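Long-range contact in glycoside Hydrolase Family 43_12 (Metagenome, PDB 7JVH), which probably hydrolyses glycosidic bonds in plant cell-wall polysaccharides or oligosaccharides containing xylose or arabinose, as do many members of glycoside hydrolase family 43: residues V225-E239 / C254-F268. Numbering follows the deposited sequence.
Sequences VNGGTDIEKKPVWIE and CAEGGTGDWHSEVIF. With GOL (glycerol), chain I.
Glu-239 and Ala-255 form an antiparallel hydrogen-bonded pair: Glu-239 N donates to Ala-255 O (2.8 Å, 162°), while the return bond from Ala-255 N is more bent, its donor lying above the carbonyl plane of Glu-239. One step outward, Gly-257 N meets Val-236 O at 2.7 Å in the carbonyl plane. The Glu-239 carboxylate leads to a glycerol, probably from the crystallisation liquor, whose O3 donates to Glu-239 OE1 over 2.6 Å; Thr-259 N grips glycerol O1, and glycerol O2 lies over one face of the Trp-237 ring. The glycerol may mark part of a sugar-binding pocket. Farther along, the extended Glu-256, its CG trans to the backbone N (chi1 177°), accepts Thr-229 N on the syn side of Glu-256 OE1 (3.0 Å). Pro-235 CB lies against Glu-256 CD. On the Thr-229 side, Val-225 CG2 sits over the Phe-268 ring, 3.9 Å from the centroid and 8° off its normal, and Thr-229 CG2 packs on Val-266 CB. Ile-204 of strand 203-210 backs Val-225, Ile-238 and Cys-254. The contact joins two four-stranded antiparallel sheets, blades of the family's five-bladed beta-propeller: one ends in strand 215-226, the other begins with strands 239-246 and 249-255.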
loop_
_atom_site.group_PDB
_atom_site.type_symbol
_atom_site.label_atom_id
_atom_site.label_comp_id
_atom_site.label_asym_id
_atom_site.label_seq_id
_atom_site.Cartn_x
_atom_site.Cartn_y
_atom_site.Cartn_z
ATOM N N VAL A 225 -15.586 -16.794 15.825
ATOM C CA VAL A 225 -14.537 -16.530 16.804
ATOM C C VAL A 225 -14.876 -15.280 17.586
ATOM O O VAL A 225 -15.209 -14.264 16.999
ATOM C CB VAL A 225 -13.139 -16.344 16.165
ATOM C CG1 VAL A 225 -12.114 -16.014 17.248
ATOM C CG2 VAL A 225 -12.721 -17.599 15.417
ATOM N N ASN A 226 -14.772 -15.372 18.915
ATOM C CA ASN A 226 -14.956 -14.240 19.803
ATOM C C ASN A 226 -13.654 -13.832 20.498
ATOM O O ASN A 226 -13.161 -14.553 21.367
ATOM C CB ASN A 226 -16.049 -14.518 20.826
ATOM C CG ASN A 226 -16.477 -13.268 21.567
ATOM O OD1 ASN A 226 -16.263 -12.132 21.097
ATOM N ND2 ASN A 226 -17.091 -13.462 22.737
ATOM N N GLY A 227 -13.097 -12.680 20.091
ATOM C CA GLY A 227 -11.888 -12.145 20.685
ATOM C C GLY A 227 -10.603 -12.584 19.984
ATOM O O GLY A 227 -9.844 -11.740 19.478
ATOM N N GLY A 228 -10.365 -13.900 19.981
ATOM C CA GLY A 228 -9.169 -14.507 19.407
ATOM C C GLY A 228 -9.008 -15.970 19.789
ATOM O O GLY A 228 -9.995 -16.632 20.134
ATOM N N THR A 229 -7.766 -16.466 19.734
ATOM C CA THR A 229 -7.435 -17.860 20.081
ATOM C C THR A 229 -7.711 -18.208 21.551
ATOM O O THR A 229 -8.021 -19.348 21.875
ATOM C CB THR A 229 -5.958 -18.203 19.795
ATOM O OG1 THR A 229 -5.125 -17.187 20.361
ATOM C CG2 THR A 229 -5.702 -18.287 18.295
ATOM N N ASP A 230 -7.569 -17.215 22.435
ATOM C CA ASP A 230 -7.851 -17.365 23.863
ATOM C C ASP A 230 -8.329 -16.036 24.459
ATOM O O ASP A 230 -7.520 -15.133 24.717
ATOM C CB ASP A 230 -6.613 -17.877 24.604
ATOM C CG ASP A 230 -6.855 -18.057 26.100
ATOM O OD1 ASP A 230 -8.018 -17.976 26.543
ATOM O OD2 ASP A 230 -5.892 -18.282 26.852
ATOM N N ILE A 231 -9.647 -15.944 24.692
ATOM C CA ILE A 231 -10.305 -14.696 25.099
ATOM C C ILE A 231 -9.818 -14.174 26.452
ATOM O O ILE A 231 -9.724 -12.959 26.646
ATOM C CB ILE A 231 -11.846 -14.833 25.066
ATOM C CG1 ILE A 231 -12.508 -13.456 25.076
ATOM C CG2 ILE A 231 -12.349 -15.696 26.218
ATOM C CD1 ILE A 231 -13.829 -13.416 24.325
ATOM N N GLU A 232 -9.474 -15.091 27.365
ATOM C CA GLU A 232 -8.895 -14.744 28.668
ATOM C C GLU A 232 -7.674 -13.810 28.555
ATOM O O GLU A 232 -7.415 -13.020 29.445
ATOM C CB GLU A 232 -8.508 -16.003 29.457
ATOM C CG GLU A 232 -9.669 -16.760 30.089
ATOM C CD GLU A 232 -9.252 -17.953 30.932
ATOM O OE1 GLU A 232 -8.104 -18.045 31.446
ATOM O OE2 GLU A 232 -10.119 -18.820 31.100
ATOM N N LYS A 233 -6.916 -13.937 27.455
ATOM C CA LYS A 233 -5.718 -13.125 27.196
ATOM C C LYS A 233 -6.022 -11.741 26.587
ATOM O O LYS A 233 -5.103 -10.973 26.307
ATOM C CB LYS A 233 -4.738 -13.884 26.288
ATOM C CG LYS A 233 -4.245 -15.209 26.872
ATOM C CD LYS A 233 -3.074 -15.804 26.113
ATOM C CE LYS A 233 -2.398 -16.901 26.943
ATOM N NZ LYS A 233 -1.987 -18.117 26.168
ATOM N N LYS A 234 -7.310 -11.431 26.390
ATOM C CA LYS A 234 -7.763 -10.164 25.809
ATOM C C LYS A 234 -7.132 -9.909 24.444
ATOM O O LYS A 234 -6.527 -8.867 24.220
ATOM C CB LYS A 234 -7.468 -8.991 26.750
ATOM C CG LYS A 234 -8.080 -9.121 28.134
ATOM C CD LYS A 234 -7.411 -8.151 29.101
ATOM C CE LYS A 234 -8.213 -7.926 30.367
ATOM N NZ LYS A 234 -8.209 -9.114 31.278
ATOM N N PRO A 235 -7.244 -10.862 23.491
ATOM C CA PRO A 235 -6.659 -10.700 22.161
ATOM C C PRO A 235 -7.121 -9.430 21.449
ATOM O O PRO A 235 -8.313 -9.191 21.347
ATOM C CB PRO A 235 -7.134 -11.951 21.415
ATOM C CG PRO A 235 -8.208 -12.558 22.253
ATOM C CD PRO A 235 -7.921 -12.159 23.656
ATOM N N VAL A 236 -6.162 -8.647 20.951
ATOM C CA VAL A 236 -6.422 -7.387 20.291
ATOM C C VAL A 236 -6.792 -7.583 18.815
ATOM O O VAL A 236 -6.099 -8.284 18.086
ATOM C CB VAL A 236 -5.199 -6.447 20.430
ATOM C CG1 VAL A 236 -5.338 -5.186 19.581
ATOM C CG2 VAL A 236 -4.961 -6.104 21.890
ATOM N N TRP A 237 -7.908 -6.972 18.404
ATOM C CA TRP A 237 -8.307 -6.814 17.003
ATOM C C TRP A 237 -8.103 -8.014 16.074
ATOM O O TRP A 237 -7.494 -7.881 15.013
ATOM C CB TRP A 237 -7.614 -5.581 16.412
ATOM C CG TRP A 237 -8.437 -4.341 16.555
ATOM C CD1 TRP A 237 -8.411 -3.445 17.580
ATOM C CD2 TRP A 237 -9.424 -3.878 15.629
ATOM N NE1 TRP A 237 -9.325 -2.450 17.348
ATOM C CE2 TRP A 237 -9.955 -2.684 16.153
ATOM C CE3 TRP A 237 -9.909 -4.360 14.407
ATOM C CZ2 TRP A 237 -10.958 -1.962 15.502
ATOM C CZ3 TRP A 237 -10.894 -3.638 13.747
ATOM C CH2 TRP A 237 -11.413 -2.452 14.303
ATOM N N ILE A 238 -8.644 -9.175 16.452
ATOM C CA ILE A 238 -8.705 -10.301 15.550
ATOM C C ILE A 238 -9.393 -9.858 14.267
ATOM O O ILE A 238 -10.468 -9.279 14.304
ATOM C CB ILE A 238 -9.392 -11.549 16.157
ATOM C CG1 ILE A 238 -9.262 -12.739 15.200
ATOM C CG2 ILE A 238 -10.845 -11.283 16.499
ATOM C CD1 ILE A 238 -9.033 -14.066 15.885
ATOM N N GLU A 239 -8.742 -10.125 13.132
ATOM C CA GLU A 239 -9.176 -9.621 11.843
ATOM C C GLU A 239 -8.530 -10.419 10.701
ATOM O O GLU A 239 -8.073 -11.536 10.908
ATOM C CB GLU A 239 -8.877 -8.109 11.758
ATOM C CG GLU A 239 -7.410 -7.740 11.682
ATOM C CD GLU A 239 -7.154 -6.249 11.938
ATOM O OE1 GLU A 239 -8.057 -5.432 11.750
ATOM O OE2 GLU A 239 -6.041 -5.857 12.330
ATOM N N CYS A 254 -6.603 -15.947 10.741
ATOM C CA CYS A 254 -6.834 -14.553 11.086
ATOM C C CYS A 254 -5.566 -13.893 11.568
ATOM O O CYS A 254 -4.686 -14.557 12.107
ATOM C CB CYS A 254 -7.876 -14.459 12.212
ATOM S SG CYS A 254 -9.450 -15.262 11.866
ATOM N N ALA A 255 -5.483 -12.577 11.370
ATOM C CA ALA A 255 -4.515 -11.734 12.054
ATOM C C ALA A 255 -5.034 -11.475 13.468
ATOM O O ALA A 255 -6.250 -11.375 13.665
ATOM C CB ALA A 255 -4.312 -10.422 11.299
ATOM N N GLU A 256 -4.109 -11.374 14.435
ATOM C CA GLU A 256 -4.434 -11.111 15.846
ATOM C C GLU A 256 -3.318 -10.290 16.495
ATOM O O GLU A 256 -2.144 -10.500 16.209
ATOM C CB GLU A 256 -4.636 -12.425 16.614
ATOM C CG GLU A 256 -4.904 -12.261 18.107
ATOM C CD GLU A 256 -5.003 -13.576 18.859
ATOM O OE1 GLU A 256 -5.917 -14.381 18.576
ATOM O OE2 GLU A 256 -4.180 -13.801 19.763
ATOM N N GLY A 257 -3.711 -9.351 17.361
ATOM C CA GLY A 257 -2.803 -8.471 18.069
ATOM C C GLY A 257 -2.651 -7.039 17.570
ATOM O O GLY A 257 -1.951 -6.248 18.200
ATOM N N GLY A 258 -3.282 -6.695 16.448
ATOM C CA GLY A 258 -3.185 -5.350 15.897
ATOM C C GLY A 258 -2.093 -5.247 14.861
ATOM O O GLY A 258 -1.192 -6.092 14.849
ATOM N N THR A 259 -2.198 -4.278 13.941
ATOM C CA THR A 259 -1.246 -4.181 12.840
ATOM C C THR A 259 0.048 -3.457 13.246
ATOM O O THR A 259 0.864 -3.110 12.354
ATOM C CB THR A 259 -1.831 -3.511 11.556
ATOM O OG1 THR A 259 -3.158 -3.956 11.319
ATOM C CG2 THR A 259 -0.943 -3.907 10.366
ATOM N N GLY A 260 0.266 -3.288 14.563
ATOM C CA GLY A 260 1.525 -2.792 15.093
ATOM C C GLY A 260 2.369 -3.862 15.781
ATOM O O GLY A 260 2.468 -5.005 15.305
ATOM N N ASP A 261 2.951 -3.485 16.927
ATOM C CA ASP A 261 3.915 -4.288 17.684
ATOM C C ASP A 261 3.545 -5.723 18.021
ATOM O O ASP A 261 4.428 -6.566 18.168
ATOM C CB ASP A 261 4.271 -3.562 18.989
ATOM C CG ASP A 261 5.250 -2.446 18.767
ATOM O OD1 ASP A 261 5.451 -2.058 17.594
ATOM O OD2 ASP A 261 5.835 -1.976 19.762
ATOM N N TRP A 262 2.250 -5.993 18.177
ATOM C CA TRP A 262 1.795 -7.308 18.626
ATOM C C TRP A 262 1.168 -8.128 17.490
ATOM O O TRP A 262 0.488 -9.125 17.747
ATOM C CB TRP A 262 0.844 -7.162 19.825
ATOM C CG TRP A 262 1.023 -8.236 20.823
ATOM C CD1 TRP A 262 0.110 -9.186 21.185
ATOM C CD2 TRP A 262 2.211 -8.514 21.569
ATOM N NE1 TRP A 262 0.653 -10.037 22.118
ATOM C CE2 TRP A 262 1.940 -9.654 22.375
ATOM C CE3 TRP A 262 3.478 -7.913 21.643
ATOM C CZ2 TRP A 262 2.889 -10.203 23.244
ATOM C CZ3 TRP A 262 4.424 -8.455 22.510
ATOM C CH2 TRP A 262 4.129 -9.602 23.291
ATOM N N HIS A 263 1.459 -7.740 16.237
ATOM C CA HIS A 263 0.879 -8.393 15.065
ATOM C C HIS A 263 1.294 -9.868 15.035
ATOM O O HIS A 263 2.375 -10.246 15.513
ATOM C CB HIS A 263 1.308 -7.681 13.772
ATOM C CG HIS A 263 0.281 -7.700 12.675
ATOM N ND1 HIS A 263 0.590 -7.400 11.360
ATOM C CD2 HIS A 263 -1.047 -7.969 12.690
ATOM C CE1 HIS A 263 -0.497 -7.481 10.614
ATOM N NE2 HIS A 263 -1.506 -7.820 11.399
ATOM N N SER A 264 0.404 -10.703 14.494
ATOM C CA SER A 264 0.635 -12.141 14.373
ATOM C C SER A 264 -0.442 -12.721 13.491
ATOM O O SER A 264 -1.370 -12.030 13.115
ATOM C CB SER A 264 0.566 -12.820 15.736
ATOM O OG SER A 264 -0.778 -12.945 16.090
ATOM N N GLU A 265 -0.313 -14.004 13.163
ATOM C CA GLU A 265 -1.342 -14.743 12.455
ATOM C C GLU A 265 -1.590 -16.033 13.212
ATOM O O GLU A 265 -0.651 -16.682 13.663
ATOM C CB GLU A 265 -0.930 -15.047 11.028
ATOM C CG GLU A 265 -2.103 -15.445 10.148
ATOM C CD GLU A 265 -2.879 -14.270 9.599
ATOM O OE1 GLU A 265 -2.497 -13.092 9.852
ATOM O OE2 GLU A 265 -3.864 -14.529 8.888
ATOM N N VAL A 266 -2.875 -16.382 13.341
ATOM C CA VAL A 266 -3.336 -17.517 14.100
ATOM C C VAL A 266 -4.214 -18.362 13.184
ATOM O O VAL A 266 -4.627 -17.891 12.123
ATOM C CB VAL A 266 -4.085 -17.080 15.366
ATOM C CG1 VAL A 266 -3.194 -16.218 16.233
ATOM C CG2 VAL A 266 -5.367 -16.333 15.024
ATOM N N ILE A 267 -4.484 -19.607 13.596
ATOM C CA ILE A 267 -5.166 -20.577 12.747
ATOM C C ILE A 267 -6.137 -21.441 13.569
ATOM O O ILE A 267 -5.788 -21.922 14.660
ATOM C CB ILE A 267 -4.161 -21.491 12.008
ATOM C CG1 ILE A 267 -4.868 -22.356 10.955
ATOM C CG2 ILE A 267 -3.398 -22.379 12.990
ATOM C CD1 ILE A 267 -5.274 -21.612 9.701
ATOM N N PHE A 268 -7.340 -21.632 13.009
ATOM C CA PHE A 268 -8.438 -22.382 13.593
ATOM C C PHE A 268 -8.885 -23.415 12.573
ATOM O O PHE A 268 -8.735 -23.192 11.369
ATOM C CB PHE A 268 -9.641 -21.456 13.825
ATOM C CG PHE A 268 -9.403 -20.356 14.823
ATOM C CD1 PHE A 268 -8.867 -19.136 14.430
ATOM C CD2 PHE A 268 -9.745 -20.536 16.161
ATOM C CE1 PHE A 268 -8.662 -18.133 15.348
ATOM C CE2 PHE A 268 -9.530 -19.521 17.083
ATOM C CZ PHE A 268 -9.001 -18.314 16.672
HETATM C C1 GOL I . -5.658 -1.574 14.608
HETATM O O1 GOL I . -4.630 -2.552 14.721
HETATM C C2 GOL I . -6.241 -1.545 13.212
HETATM O O2 GOL I . -7.539 -0.953 13.245
HETATM C C3 GOL I . -6.320 -2.915 12.577
HETATM O O3 GOL I . -7.236 -2.943 11.485
#